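Local coordinates for protein minor fimbrium subunit Mfa5 (Porphyromonas gingivalis ATCC 33277, PDB 6TO1) that serves as an accessory subunit of the minor fimbriae, the pili that mediate biofilm formation and adhesion to host cells and other oral bacteria, at residues T239-D251 with L302-I316. Residues are numbered along the deposited sequence; the frame is centred on the assembly and turned at random.
Sequences TEQYPVKNVTTAD and LPESKFDYSNLSARI. With PO4 (phosphate ion), chain C.
Leu302 opens the contact with its two methyl branches, CD1 facing Val244 CG2 and CD2 lying against Asp251. The side chain of Lys306, bent at chi2 (-89°), runs past Val244 CG1 and brings NZ to Asp251 OD2 at 2.8 Å, a salt bridge on the syn side of the carboxylate. NZ also donates to Lys245 O and so links the two ends of the loop 245-251; Asp251 OD2 takes a second bond, from Thr248 N. Here the backbones form a single antiparallel bridge, Val244 with Phe307: Lys245 N donates to Lys306 O at 2.7 Å and Asp308 N to Pro243 O at 3.0 Å, both nearly straight. The Phe307 ring turns its edge to Gln241 NE2, while Val244 CG2 approaches it obliquely. Tyr309 meets the Tyr242 ring with planes 78° apart, and its own hydroxyl is hydrogen-bonded to Glu347 of helix 340-353. Beyond it, the type I turn from Asn311 to Ala314 receives the end of Tyr242, whose OH donates to Leu312 O at 2.7 Å. Ala314 CB packs on Pro243 CD. Arg315 then grips Glu240 side-on: NE reaches OE1 at 2.8 Å, almost straight but from above the carboxylate plane, and NH2 takes the syn lone pair of OE2. Finally, Ile316 lays CG1 and CD1 over Pro243 CA and Tyr242 O. Thr239 OG1 donates to a phosphate ion, probably from the crystallisation liquor. The paired loops lie near the magnesium ion held by Ser135, Ser137 and Thr207, about 8 Å from the Glu240 side chain, consistent with the metal-ion-dependent adhesion site of a von Willebrand factor A domain.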
loop_
_atom_site.group_PDB
_atom_site.type_symbol
_atom_site.label_atom_id
_atom_site.label_comp_id
_atom_site.label_asym_id
_atom_site.label_seq_id
_atom_site.Cartn_x
_atom_site.Cartn_y
_atom_site.Cartn_z
ATOM N N THR A 239 32.755 22.583 -22.731
ATOM C CA THR A 239 33.819 22.980 -23.625
ATOM C C THR A 239 34.371 21.833 -24.468
ATOM O O THR A 239 35.326 22.049 -25.224
ATOM C CB THR A 239 34.982 23.617 -22.838
ATOM O OG1 THR A 239 35.507 22.670 -21.901
ATOM C CG2 THR A 239 34.546 24.880 -22.119
ATOM N N GLU A 240 33.828 20.629 -24.342
ATOM C CA GLU A 240 34.269 19.459 -25.101
ATOM C C GLU A 240 33.049 18.648 -25.508
ATOM O O GLU A 240 32.029 18.663 -24.812
ATOM C CB GLU A 240 35.196 18.556 -24.280
ATOM C CG GLU A 240 36.416 19.275 -23.699
ATOM C CD GLU A 240 37.632 19.221 -24.604
ATOM O OE1 GLU A 240 37.585 18.566 -25.671
ATOM O OE2 GLU A 240 38.653 19.865 -24.253
ATOM N N GLN A 241 33.168 17.911 -26.609
ATOM C CA GLN A 241 32.085 17.047 -27.054
ATOM C C GLN A 241 32.628 15.936 -27.945
ATOM O O GLN A 241 33.804 15.916 -28.324
ATOM C CB GLN A 241 31.005 17.856 -27.785
ATOM C CG GLN A 241 31.396 18.274 -29.186
ATOM C CD GLN A 241 30.214 18.804 -29.982
ATOM O OE1 GLN A 241 29.788 19.930 -29.804
ATOM N NE2 GLN A 241 29.672 17.975 -30.848
ATOM N N TYR A 242 31.725 15.005 -28.301
ATOM C CA TYR A 242 32.101 13.919 -29.182
ATOM C C TYR A 242 32.007 14.338 -30.647
ATOM O O TYR A 242 31.183 15.188 -31.017
ATOM C CB TYR A 242 31.199 12.694 -28.965
ATOM C CG TYR A 242 31.419 12.016 -27.636
ATOM C CD1 TYR A 242 32.707 11.660 -27.230
ATOM C CD2 TYR A 242 30.351 11.743 -26.785
ATOM C CE1 TYR A 242 32.924 11.054 -26.025
ATOM C CE2 TYR A 242 30.555 11.130 -25.560
ATOM C CZ TYR A 242 31.853 10.801 -25.185
ATOM O OH TYR A 242 32.079 10.197 -23.983
ATOM N N PRO A 243 32.781 13.676 -31.504
ATOM C CA PRO A 243 32.716 13.968 -32.937
ATOM C C PRO A 243 31.356 13.656 -33.530
ATOM O O PRO A 243 30.643 12.753 -33.086
ATOM C CB PRO A 243 33.783 13.044 -33.543
ATOM C CG PRO A 243 34.671 12.658 -32.412
ATOM C CD PRO A 243 33.809 12.667 -31.181
ATOM N N VAL A 244 31.029 14.398 -34.571
ATOM C CA VAL A 244 29.808 14.213 -35.340
ATOM C C VAL A 244 30.160 13.448 -36.617
ATOM O O VAL A 244 31.019 13.882 -37.390
ATOM C CB VAL A 244 29.166 15.565 -35.674
ATOM C CG1 VAL A 244 27.992 15.382 -36.633
ATOM C CG2 VAL A 244 28.716 16.315 -34.413
ATOM N N LYS A 245 29.458 12.352 -36.863
ATOM C CA LYS A 245 29.697 11.512 -38.028
ATOM C C LYS A 245 29.128 12.144 -39.280
ATOM O O LYS A 245 28.046 12.750 -39.252
ATOM C CB LYS A 245 29.054 10.137 -37.837
ATOM C CG LYS A 245 29.567 9.373 -36.663
ATOM C CD LYS A 245 28.899 7.986 -36.671
ATOM C CE LYS A 245 29.665 6.979 -35.853
ATOM N NZ LYS A 245 29.051 5.608 -35.956
ATOM N N ASN A 246 29.888 12.021 -40.372
ATOM C CA ASN A 246 29.506 12.549 -41.680
ATOM C C ASN A 246 28.955 13.958 -41.559
ATOM O O ASN A 246 27.860 14.274 -42.025
ATOM C CB ASN A 246 28.493 11.637 -42.361
ATOM C CG ASN A 246 29.020 10.241 -42.552
ATOM O OD1 ASN A 246 28.413 9.266 -42.107
ATOM N ND2 ASN A 246 30.167 10.137 -43.201
ATOM N N VAL A 247 29.746 14.831 -40.936
ATOM C CA VAL A 247 29.234 16.143 -40.571
ATOM C C VAL A 247 28.979 16.967 -41.826
ATOM O O VAL A 247 29.742 16.914 -42.809
ATOM C CB VAL A 247 30.208 16.842 -39.609
ATOM C CG1 VAL A 247 31.574 17.078 -40.297
ATOM C CG2 VAL A 247 29.595 18.130 -39.074
ATOM N N THR A 248 27.875 17.713 -41.813
ATOM C CA THR A 248 27.507 18.620 -42.898
ATOM C C THR A 248 27.071 19.948 -42.295
ATOM O O THR A 248 26.823 20.049 -41.093
ATOM C CB THR A 248 26.345 18.119 -43.767
ATOM O OG1 THR A 248 25.098 18.371 -43.099
ATOM C CG2 THR A 248 26.479 16.639 -44.095
ATOM N N THR A 249 26.896 20.961 -43.153
ATOM C CA THR A 249 26.448 22.262 -42.670
ATOM C C THR A 249 25.064 22.181 -42.041
ATOM O O THR A 249 24.687 23.073 -41.266
ATOM C CB THR A 249 26.437 23.299 -43.809
ATOM O OG1 THR A 249 25.662 22.812 -44.919
ATOM C CG2 THR A 249 27.864 23.608 -44.255
ATOM N N ALA A 250 24.295 21.147 -42.360
ATOM C CA ALA A 250 22.946 21.026 -41.825
ATOM C C ALA A 250 22.943 20.567 -40.375
ATOM O O ALA A 250 21.883 20.527 -39.756
ATOM C CB ALA A 250 22.109 20.065 -42.671
ATOM N N ASP A 251 24.100 20.236 -39.825
ATOM C CA ASP A 251 24.224 19.851 -38.432
ATOM C C ASP A 251 24.427 21.057 -37.523
ATOM O O ASP A 251 24.689 20.884 -36.325
ATOM C CB ASP A 251 25.378 18.860 -38.310
ATOM C CG ASP A 251 25.121 17.577 -39.077
ATOM O OD1 ASP A 251 23.928 17.208 -39.216
ATOM O OD2 ASP A 251 26.102 16.932 -39.506
ATOM N N LEU A 302 20.350 16.711 -32.963
ATOM C CA LEU A 302 20.807 15.678 -33.869
ATOM C C LEU A 302 20.324 14.314 -33.398
ATOM O O LEU A 302 20.179 14.074 -32.193
ATOM C CB LEU A 302 22.320 15.649 -33.958
ATOM C CG LEU A 302 23.065 16.911 -34.369
ATOM C CD1 LEU A 302 24.557 16.613 -34.361
ATOM C CD2 LEU A 302 22.608 17.313 -35.741
ATOM N N PRO A 303 20.125 13.379 -34.318
ATOM C CA PRO A 303 19.888 11.996 -33.898
ATOM C C PRO A 303 21.102 11.390 -33.209
ATOM O O PRO A 303 22.249 11.765 -33.453
ATOM C CB PRO A 303 19.565 11.265 -35.213
ATOM C CG PRO A 303 20.150 12.106 -36.285
ATOM C CD PRO A 303 20.158 13.536 -35.789
ATOM N N GLU A 304 20.835 10.405 -32.357
ATOM C CA GLU A 304 21.911 9.712 -31.656
ATOM C C GLU A 304 22.896 9.046 -32.614
ATOM O O GLU A 304 24.087 8.941 -32.303
ATOM C CB GLU A 304 21.273 8.700 -30.689
ATOM C CG GLU A 304 22.256 8.007 -29.773
ATOM C CD GLU A 304 21.557 7.080 -28.806
ATOM O OE1 GLU A 304 20.331 6.906 -28.946
ATOM O OE2 GLU A 304 22.223 6.561 -27.898
ATOM N N SER A 305 22.436 8.613 -33.793
ATOM C CA SER A 305 23.327 7.990 -34.762
ATOM C C SER A 305 24.360 8.958 -35.332
ATOM O O SER A 305 25.337 8.514 -35.960
ATOM C CB SER A 305 22.490 7.378 -35.897
ATOM O OG SER A 305 21.794 8.395 -36.598
ATOM N N LYS A 306 24.205 10.248 -35.095
ATOM C CA LYS A 306 25.166 11.222 -35.592
ATOM C C LYS A 306 26.422 11.353 -34.726
ATOM O O LYS A 306 27.392 11.975 -35.174
ATOM C CB LYS A 306 24.470 12.576 -35.733
ATOM C CG LYS A 306 23.915 12.828 -37.127
ATOM C CD LYS A 306 25.020 13.483 -37.971
ATOM C CE LYS A 306 24.540 13.889 -39.301
ATOM N NZ LYS A 306 25.704 14.231 -40.134
ATOM N N PHE A 307 26.445 10.815 -33.507
ATOM C CA PHE A 307 27.623 10.958 -32.668
ATOM C C PHE A 307 28.491 9.714 -32.718
ATOM O O PHE A 307 27.992 8.582 -32.748
ATOM C CB PHE A 307 27.248 11.262 -31.217
ATOM C CG PHE A 307 26.659 12.618 -31.023
ATOM C CD1 PHE A 307 27.443 13.749 -31.092
ATOM C CD2 PHE A 307 25.301 12.768 -30.781
ATOM C CE1 PHE A 307 26.867 15.023 -30.919
ATOM C CE2 PHE A 307 24.742 13.994 -30.603
ATOM C CZ PHE A 307 25.534 15.137 -30.662
ATOM N N ASP A 308 29.799 9.924 -32.722
ATOM C CA ASP A 308 30.749 8.828 -32.649
ATOM C C ASP A 308 31.082 8.599 -31.180
ATOM O O ASP A 308 31.794 9.391 -30.559
ATOM C CB ASP A 308 32.002 9.113 -33.472
ATOM C CG ASP A 308 32.970 7.948 -33.483
ATOM O OD1 ASP A 308 32.726 6.909 -32.821
ATOM O OD2 ASP A 308 34.002 8.104 -34.162
ATOM N N TYR A 309 30.567 7.501 -30.635
ATOM C CA TYR A 309 30.802 7.137 -29.250
ATOM C C TYR A 309 31.830 6.020 -29.106
ATOM O O TYR A 309 32.045 5.527 -27.995
ATOM C CB TYR A 309 29.511 6.671 -28.602
ATOM C CG TYR A 309 28.359 7.652 -28.515
ATOM C CD1 TYR A 309 28.415 8.766 -27.678
ATOM C CD2 TYR A 309 27.190 7.419 -29.215
ATOM C CE1 TYR A 309 27.322 9.635 -27.561
ATOM C CE2 TYR A 309 26.089 8.268 -29.100
ATOM C CZ TYR A 309 26.164 9.366 -28.259
ATOM O OH TYR A 309 25.088 10.191 -28.158
ATOM N N SER A 310 32.481 5.623 -30.197
ATOM C CA SER A 310 33.362 4.449 -30.166
ATOM C C SER A 310 34.500 4.600 -29.164
ATOM O O SER A 310 34.944 3.605 -28.578
ATOM C CB SER A 310 33.905 4.189 -31.571
ATOM O OG SER A 310 34.794 5.225 -31.986
ATOM N N ASN A 311 34.967 5.826 -28.948
ATOM C CA ASN A 311 35.963 6.183 -27.939
ATOM C C ASN A 311 35.327 7.209 -27.012
ATOM O O ASN A 311 35.123 8.357 -27.418
ATOM C CB ASN A 311 37.206 6.762 -28.607
ATOM C CG ASN A 311 38.196 7.301 -27.618
ATOM O OD1 ASN A 311 38.041 7.147 -26.406
ATOM N ND2 ASN A 311 39.236 7.932 -28.122
ATOM N N LEU A 312 35.009 6.808 -25.778
ATOM C CA LEU A 312 34.331 7.720 -24.851
ATOM C C LEU A 312 35.227 8.851 -24.335
ATOM O O LEU A 312 34.722 9.741 -23.633
ATOM C CB LEU A 312 33.756 6.939 -23.682
ATOM C CG LEU A 312 32.581 6.031 -24.038
ATOM C CD1 LEU A 312 32.148 5.338 -22.737
ATOM C CD2 LEU A 312 31.433 6.767 -24.694
ATOM N N SER A 313 36.511 8.862 -24.681
ATOM C CA SER A 313 37.391 9.996 -24.424
ATOM C C SER A 313 37.670 10.825 -25.677
ATOM O O SER A 313 38.547 11.698 -25.653
ATOM C CB SER A 313 38.713 9.513 -23.826
ATOM O OG SER A 313 38.477 8.816 -22.625
ATOM N N ALA A 314 36.956 10.570 -26.768
ATOM C CA ALA A 314 37.184 11.319 -27.992
ATOM C C ALA A 314 36.720 12.765 -27.833
ATOM O O ALA A 314 35.816 13.082 -27.052
ATOM C CB ALA A 314 36.462 10.672 -29.173
ATOM N N ARG A 315 37.346 13.639 -28.611
ATOM C CA ARG A 315 37.110 15.068 -28.548
ATOM C C ARG A 315 37.017 15.630 -29.957
ATOM O O ARG A 315 37.521 15.029 -30.907
ATOM C CB ARG A 315 38.266 15.817 -27.870
ATOM C CG ARG A 315 38.700 15.338 -26.563
ATOM C CD ARG A 315 40.095 15.901 -26.306
ATOM N NE ARG A 315 40.052 17.344 -26.135
ATOM C CZ ARG A 315 41.093 18.158 -26.261
ATOM N NH1 ARG A 315 42.299 17.676 -26.560
ATOM N NH2 ARG A 315 40.921 19.457 -26.087
ATOM N N ILE A 316 36.413 16.817 -30.082
ATOM C CA ILE A 316 36.544 17.649 -31.275
ATOM C C ILE A 316 37.468 18.804 -30.937
ATOM O O ILE A 316 37.223 19.521 -29.962
ATOM C CB ILE A 316 35.198 18.221 -31.747
ATOM C CG1 ILE A 316 34.216 17.110 -32.039
ATOM C CG2 ILE A 316 35.416 19.124 -32.970
ATOM C CD1 ILE A 316 32.894 17.637 -32.635
HETATM P P PO4 C . 37.463 23.968 -18.530
HETATM O O1 PO4 C . 38.798 23.305 -18.145
HETATM O O2 PO4 C . 36.878 23.260 -19.745
HETATM O O3 PO4 C . 37.779 25.399 -18.921
HETATM O O4 PO4 C . 36.533 24.013 -17.377
HETATM O O HOH W 1 35.808 18.504 -27.871
HETATM O O HOH W 2 26.215 5.831 -35.494
HETATM O O HOH W 3 30.707 4.631 -34.110
HETATM O O HOH W 4 23.790 16.215 -41.870
#